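Local coordinates for protein spermidine N1-acetyltransferase (PDB 6DAU) that transfers an acetyl group, presumably from acetyl-CoA as in other GNAT enzymes, to the polyamines spermidine and spermine, at residues A9-R12 with G13-R16; Y36-F39 with D40-E43. The protein carries 2 engineered substitutions. All coordinates share one frame; numbering follows the deposited sequence.

Contact 1 of 2, residues A9-R12 with G13-R16; sequences ALER and GDLR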
ATOM      1  N   ALA C   9      15.683   6.423  29.543  1.00 57.86           N
ATOM      2  CA  ALA C   9      14.642   6.448  28.535  1.00 56.29           C
ATOM      3  C   ALA C   9      14.178   5.018  28.282  1.00 57.19           C
ATOM      4  O   ALA C   9      15.002   4.079  28.213  1.00 57.93           O
ATOM      5  CB  ALA C   9      15.178   7.067  27.252  1.00 55.82           C
ATOM      6  N   LEU C  10      12.859   4.863  28.169  1.00 57.32           N
ATOM      7  CA  LEU C  10      12.242   3.575  27.908  1.00 56.18           C
ATOM      8  C   LEU C  10      12.693   2.960  26.582  1.00 55.77           C
ATOM      9  O   LEU C  10      12.820   3.673  25.602  1.00 57.31           O
ATOM     10  CB  LEU C  10      10.715   3.755  27.941  1.00 55.30           C
ATOM     11  CG  LEU C  10       9.907   2.514  27.612  1.00 59.28           C
ATOM     12  CD1 LEU C  10       8.936   2.275  28.741  1.00 60.95           C
ATOM     13  CD2 LEU C  10       9.157   2.798  26.340  1.00 63.31           C
ATOM     14  N   GLU C  11      12.912   1.645  26.563  1.00 56.34           N
ATOM     15  CA  GLU C  11      13.345   0.904  25.367  1.00 57.76           C
ATOM     16  C   GLU C  11      12.323  -0.195  25.106  1.00 58.04           C
ATOM     17  O   GLU C  11      11.561  -0.554  26.012  1.00 58.26           O
ATOM     18  CB  GLU C  11      14.739   0.267  25.574  1.00 59.99           C
ATOM     19  CG  GLU C  11      15.853   1.216  25.996  1.00 58.54           C
ATOM     20  CD  GLU C  11      16.408   2.065  24.871  1.00 62.36           C
ATOM     21  OE1 GLU C  11      17.256   2.957  25.167  1.00 62.31           O
ATOM     22  OE2 GLU C  11      15.981   1.887  23.696  1.00 64.19           O
ATOM     23  N   ARG C  12      12.343  -0.766  23.898  1.00 56.19           N
ATOM     24  CA  ARG C  12      11.498  -1.916  23.558  1.00 56.44           C
ATOM     25  C   ARG C  12      11.578  -3.034  24.616  1.00 58.94           C
ATOM     26  O   ARG C  12      10.551  -3.598  25.007  1.00 56.70           O
ATOM     27  CB  ARG C  12      11.823  -2.473  22.171  1.00 57.57           C
ATOM     28  CG  ARG C  12      10.870  -3.567  21.686  1.00 61.24           C
ATOM     29  CD  ARG C  12      11.212  -4.009  20.249  1.00 66.15           C
ATOM     30  NE  ARG C  12      10.558  -3.142  19.264  1.00 64.37           N
ATOM     31  CZ  ARG C  12      11.151  -2.146  18.608  1.00 69.48           C
ATOM     32  NH1 ARG C  12      10.436  -1.427  17.758  1.00 69.78           N
ATOM     33  NH2 ARG C  12      12.458  -1.867  18.770  1.00 72.00           N
ATOM     34  N   GLY C  13      12.786  -3.341  25.079  1.00 62.29           N
ATOM     35  CA  GLY C  13      12.964  -4.425  26.078  1.00 64.96           C
ATOM     36  C   GLY C  13      12.276  -4.160  27.418  1.00 62.81           C
ATOM     37  O   GLY C  13      12.119  -5.063  28.197  1.00 65.51           O
ATOM     38  N   ASP C  14      11.879  -2.916  27.686  1.00 60.88           N
ATOM     39  CA  ASP C  14      11.221  -2.562  28.945  1.00 56.15           C
ATOM     40  C   ASP C  14       9.703  -2.766  28.903  1.00 55.86           C
ATOM     41  O   ASP C  14       9.048  -2.608  29.934  1.00 53.77           O
ATOM     42  CB  ASP C  14      11.504  -1.098  29.300  1.00 55.51           C
ATOM     43  CG  ASP C  14      12.965  -0.805  29.462  1.00 60.27           C
ATOM     44  OD1 ASP C  14      13.677  -1.615  30.102  1.00 63.12           O
ATOM     45  OD2 ASP C  14      13.416   0.257  28.962  1.00 64.28           O
ATOM     46  N   LEU C  15       9.143  -3.103  27.734  1.00 54.40           N
ATOM     47  CA  LEU C  15       7.675  -3.190  27.595  1.00 54.74           C
ATOM     48  C   LEU C  15       7.052  -4.256  28.524  1.00 57.08           C
ATOM     49  O   LEU C  15       5.953  -4.063  29.067  1.00 58.20           O
ATOM     50  CB  LEU C  15       7.267  -3.447  26.136  1.00 54.40           C
ATOM     51  CG  LEU C  15       7.553  -2.293  25.124  1.00 57.99           C
ATOM     52  CD1 LEU C  15       7.151  -2.752  23.716  1.00 53.68           C
ATOM     53  CD2 LEU C  15       6.854  -0.986  25.501  1.00 50.01           C
ATOM     54  N   ARG C  16       7.768  -5.363  28.720  1.00 58.63           N
ATOM     55  CA  ARG C  16       7.328  -6.436  29.605  1.00 59.57           C
ATOM     56  C   ARG C  16       7.080  -5.895  31.015  1.00 57.84           C
ATOM     57  O   ARG C  16       6.026  -6.131  31.627  1.00 57.81           O
ATOM     58  CB  ARG C  16       8.410  -7.516  29.651  1.00 62.74           C
ATOM     59  CG  ARG C  16       7.934  -8.863  30.169  1.00 72.03           C
ATOM     60  CD  ARG C  16       7.430  -9.683  28.992  1.00 76.81           C
ATOM     61  NE  ARG C  16       5.996  -9.821  29.076  1.00 75.31           N
ATOM     62  CZ  ARG C  16       5.208 -10.321  28.133  1.00 76.47           C
ATOM     63  NH1 ARG C  16       5.690 -10.731  26.960  1.00 76.12           N
ATOM     64  NH2 ARG C  16       3.913 -10.389  28.388  1.00 77.69           N
TER
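Asp14 and Glu11 run side by side with their side chains pointing the same way, yet the two carboxylates are turned 53° apart and do different jobs. The Asp14 group folds back onto the backbone of Glu11. With CG beside its own backbone N and opposite the carbonyl carbon (chi1 -60°), OD2 accepts from Glu11 N at 2.8 Å; the donor comes to the anti side of the carboxylate and lies 26° out of its plane. Asp14 N in turn donates to Glu11 O at 2.9 Å, so Asp14 meets both the backbone N and the backbone O of Glu11. This type I beta turn, Glu11 to Asp14, carries the chain from strand 6-9 into helix 15-24, within the GNAT domain. Arg8 makes a salt bridge to the same OD2, which would probably stabilise its negative charge. The Glu11 carboxylate bends away at chi2; its OE1 accepts from Phe39 N and its OE2 from Asp40 N, both of the second subunit. One residue along, Leu15 N bonds to Arg12 O at 3.1 Å. Leu15 lays its branch point beside that same oxygen, CG to Arg12 O 3.3 Å, while the guanidinium of Arg12 turns off to Asn47 through NH1.

Contact 2 of 2, residues Y36-F39 with D40-E43; sequences YESF and DQLE. Engineered in segment 40-43: Gln41 (natural residue Glu).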
ATOM      1  N   TYR C  36      -5.030  -0.264  25.782  1.00 58.68           N
ATOM      2  CA  TYR C  36      -4.546  -1.619  25.481  1.00 54.37           C
ATOM      3  C   TYR C  36      -4.741  -2.453  26.747  1.00 58.84           C
ATOM      4  O   TYR C  36      -4.759  -1.895  27.855  1.00 53.01           O
ATOM      5  CB  TYR C  36      -3.071  -1.629  25.075  1.00 50.10           C
ATOM      6  CG  TYR C  36      -2.131  -1.196  26.169  1.00 50.36           C
ATOM      7  CD1 TYR C  36      -1.875   0.171  26.406  1.00 48.43           C
ATOM      8  CD2 TYR C  36      -1.534  -2.143  27.008  1.00 50.54           C
ATOM      9  CE1 TYR C  36      -1.029   0.578  27.431  1.00 51.90           C
ATOM     10  CE2 TYR C  36      -0.705  -1.759  28.053  1.00 49.66           C
ATOM     11  CZ  TYR C  36      -0.430  -0.414  28.249  1.00 55.45           C
ATOM     12  OH  TYR C  36       0.430  -0.041  29.280  1.00 58.09           O
ATOM     13  N   GLU C  37      -4.890  -3.768  26.570  1.00 57.54           N
ATOM     14  CA  GLU C  37      -4.861  -4.700  27.697  1.00 58.41           C
ATOM     15  C   GLU C  37      -3.743  -5.741  27.530  1.00 58.96           C
ATOM     16  O   GLU C  37      -3.170  -6.196  28.521  1.00 59.62           O
ATOM     17  CB  GLU C  37      -6.225  -5.398  27.849  1.00 60.22           C
ATOM     18  CG  GLU C  37      -7.366  -4.409  28.106  1.00 57.46           C
ATOM     19  CD  GLU C  37      -8.687  -5.077  28.417  1.00 60.22           C
ATOM     20  OE1 GLU C  37      -9.305  -5.725  27.556  1.00 60.10           O
ATOM     21  OE2 GLU C  37      -9.124  -4.952  29.559  1.00 61.30           O
ATOM     22  N   SER C  38      -3.446  -6.145  26.290  1.00 55.15           N
ATOM     23  CA  SER C  38      -2.462  -7.203  26.068  1.00 53.81           C
ATOM     24  C   SER C  38      -1.066  -6.664  25.795  1.00 52.83           C
ATOM     25  O   SER C  38      -0.903  -5.536  25.343  1.00 53.90           O
ATOM     26  CB  SER C  38      -2.918  -8.137  24.932  1.00 52.88           C
ATOM     27  OG  SER C  38      -2.677  -7.515  23.695  1.00 51.25           O
ATOM     28  N   PHE C  39      -0.058  -7.493  26.029  1.00 56.65           N
ATOM     29  CA  PHE C  39       1.307  -7.190  25.646  1.00 53.45           C
ATOM     30  C   PHE C  39       1.421  -6.960  24.136  1.00 56.21           C
ATOM     31  O   PHE C  39       2.146  -6.052  23.723  1.00 52.78           O
ATOM     32  CB  PHE C  39       2.278  -8.299  26.079  1.00 55.82           C
ATOM     33  CG  PHE C  39       3.708  -8.041  25.652  1.00 56.49           C
ATOM     34  CD1 PHE C  39       4.546  -7.196  26.403  1.00 54.40           C
ATOM     35  CD2 PHE C  39       4.210  -8.616  24.465  1.00 54.77           C
ATOM     36  CE1 PHE C  39       5.870  -6.969  25.985  1.00 56.25           C
ATOM     37  CE2 PHE C  39       5.517  -8.374  24.050  1.00 55.46           C
ATOM     38  CZ  PHE C  39       6.365  -7.565  24.814  1.00 52.59           C
ATOM     39  N   ASP C  40       0.722  -7.778  23.327  1.00 55.59           N
ATOM     40  CA  ASP C  40       0.768  -7.659  21.867  1.00 54.30           C
ATOM     41  C   ASP C  40       0.241  -6.331  21.397  1.00 53.24           C
ATOM     42  O   ASP C  40       0.795  -5.746  20.443  1.00 55.93           O
ATOM     43  CB  ASP C  40      -0.059  -8.749  21.179  1.00 56.18           C
ATOM     44  CG  ASP C  40       0.630 -10.110  21.195  1.00 62.70           C
ATOM     45  OD1 ASP C  40       1.777 -10.251  21.637  1.00 61.17           O
ATOM     46  OD2 ASP C  40       0.010 -11.080  20.738  1.00 67.77           O
ATOM     47  N   GLN C  41      -0.842  -5.864  22.026  1.00 51.15           N
ATOM     48  CA  GLN C  41      -1.394  -4.538  21.718  1.00 53.76           C
ATOM     49  C   GLN C  41      -0.339  -3.461  22.076  1.00 53.63           C
ATOM     50  O   GLN C  41      -0.023  -2.592  21.251  1.00 51.05           O
ATOM     51  CB  GLN C  41      -2.695  -4.290  22.502  1.00 50.35           C
ATOM     52  CG  GLN C  41      -3.947  -4.974  21.936  1.00 52.84           C
ATOM     53  CD  GLN C  41      -5.069  -5.087  22.971  1.00 53.84           C
ATOM     54  OE1 GLN C  41      -4.859  -4.866  24.171  1.00 51.86           O
ATOM     55  NE2 GLN C  41      -6.246  -5.495  22.525  1.00 52.94           N
ATOM     56  N   LEU C  42       0.215  -3.557  23.291  1.00 51.54           N
ATOM     57  CA  LEU C  42       1.220  -2.601  23.754  1.00 50.71           C
ATOM     58  C   LEU C  42       2.400  -2.524  22.779  1.00 50.37           C
ATOM     59  O   LEU C  42       2.818  -1.437  22.400  1.00 48.05           O
ATOM     60  CB  LEU C  42       1.716  -2.933  25.180  1.00 50.47           C
ATOM     61  CG  LEU C  42       2.897  -2.121  25.737  1.00 49.27           C
ATOM     62  CD1 LEU C  42       2.541  -0.633  25.807  1.00 46.84           C
ATOM     63  CD2 LEU C  42       3.295  -2.675  27.133  1.00 46.92           C
ATOM     64  N   GLU C  43       2.892  -3.680  22.350  1.00 51.55           N
ATOM     65  CA  GLU C  43       4.023  -3.722  21.442  1.00 55.38           C
ATOM     66  C   GLU C  43       3.737  -3.013  20.107  1.00 56.88           C
ATOM     67  O   GLU C  43       4.607  -2.278  19.611  1.00 58.00           O
ATOM     68  CB  GLU C  43       4.523  -5.145  21.206  1.00 59.09           C
ATOM     69  CG  GLU C  43       5.895  -5.125  20.535  1.00 67.33           C
ATOM     70  CD  GLU C  43       6.639  -6.447  20.618  1.00 77.34           C
ATOM     71  OE1 GLU C  43       5.992  -7.505  20.438  1.00 78.55           O
ATOM     72  OE2 GLU C  43       7.877  -6.393  20.869  1.00 83.66           O
TER
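Gln41 sets its CG beside its own backbone N, opposite the carbonyl carbon (chi1 -78°), and then runs on extended, which carries the amide back past Ser38 to the chain ahead of the helix. Ser38 turns OG in between its backbone N and carbonyl carbon, facing the first turn. The two residues form a capping box at the start of helix 39-49, with Ser38 as N-cap: Gln41 N gives its hydrogen to Ser38 OG at 3.0 Å, and Ser38 N gives its own to Gln41 OE1 at 2.9 Å. Gln41 is an engineered residue, glutamate in the natural protein, so the acceptor here is an amide oxygen. That oxygen takes a second donor, Glu37 N at 2.6 Å, nearly in line with the CD-OE1 bond, whereas Ser38 N stands 40° out of the amide plane. Two backbone N-H groups thus converge on OE1.

Leu42 covers a face of the Tyr36 ring. The side chains point the same way, and CD1 makes a CH-pi contact 4.1 Å from the ring centroid, while CB packs against CD2 of the ring. The tyrosine hydroxyl is bonded to Asn22, on helix 15-24. Glu37 makes a salt bridge to Arg56 and a hydrogen bond to Tyr109, both of the third subunit, and Asp40 OD2 accepts from the backbone N of Arg12 of that third subunit, so this helix start is also an assembly surface.

Phe39 brings CE2 of its ring near the carboxylate of Glu43, one turn on, whose backbone N bonds to Phe39 O. The planes of the ring and the carboxylate are inclined to each other, and Glu43 OE1 approaches Phe39 CE2 obliquely at 3.7 Å.

How the contacts relate
Both contacts are partly buried helix starts on the same side of the chain's centre, about 16 Å (contact 1) and 19 Å (contact 2) from it, centre to centre. Leu10, Asp14 and Leu15 are the buried residues of contact 1; Tyr36, Ser38 and Leu42 are those of contact 2. Helices 15-24 and 39-49 pack together: Leu15 CB lies 3.8 Å from Phe39 CE1, and Arg16 makes a cation-pi contact with the Phe39 ring. Their chemistry differs: a carboxylate closes the turn of contact 1, whereas contact 2 is a reciprocal capping box beside an aromatic-aliphatic pair. Between copies of the protein, the two supply opposite halves of one subunit interface.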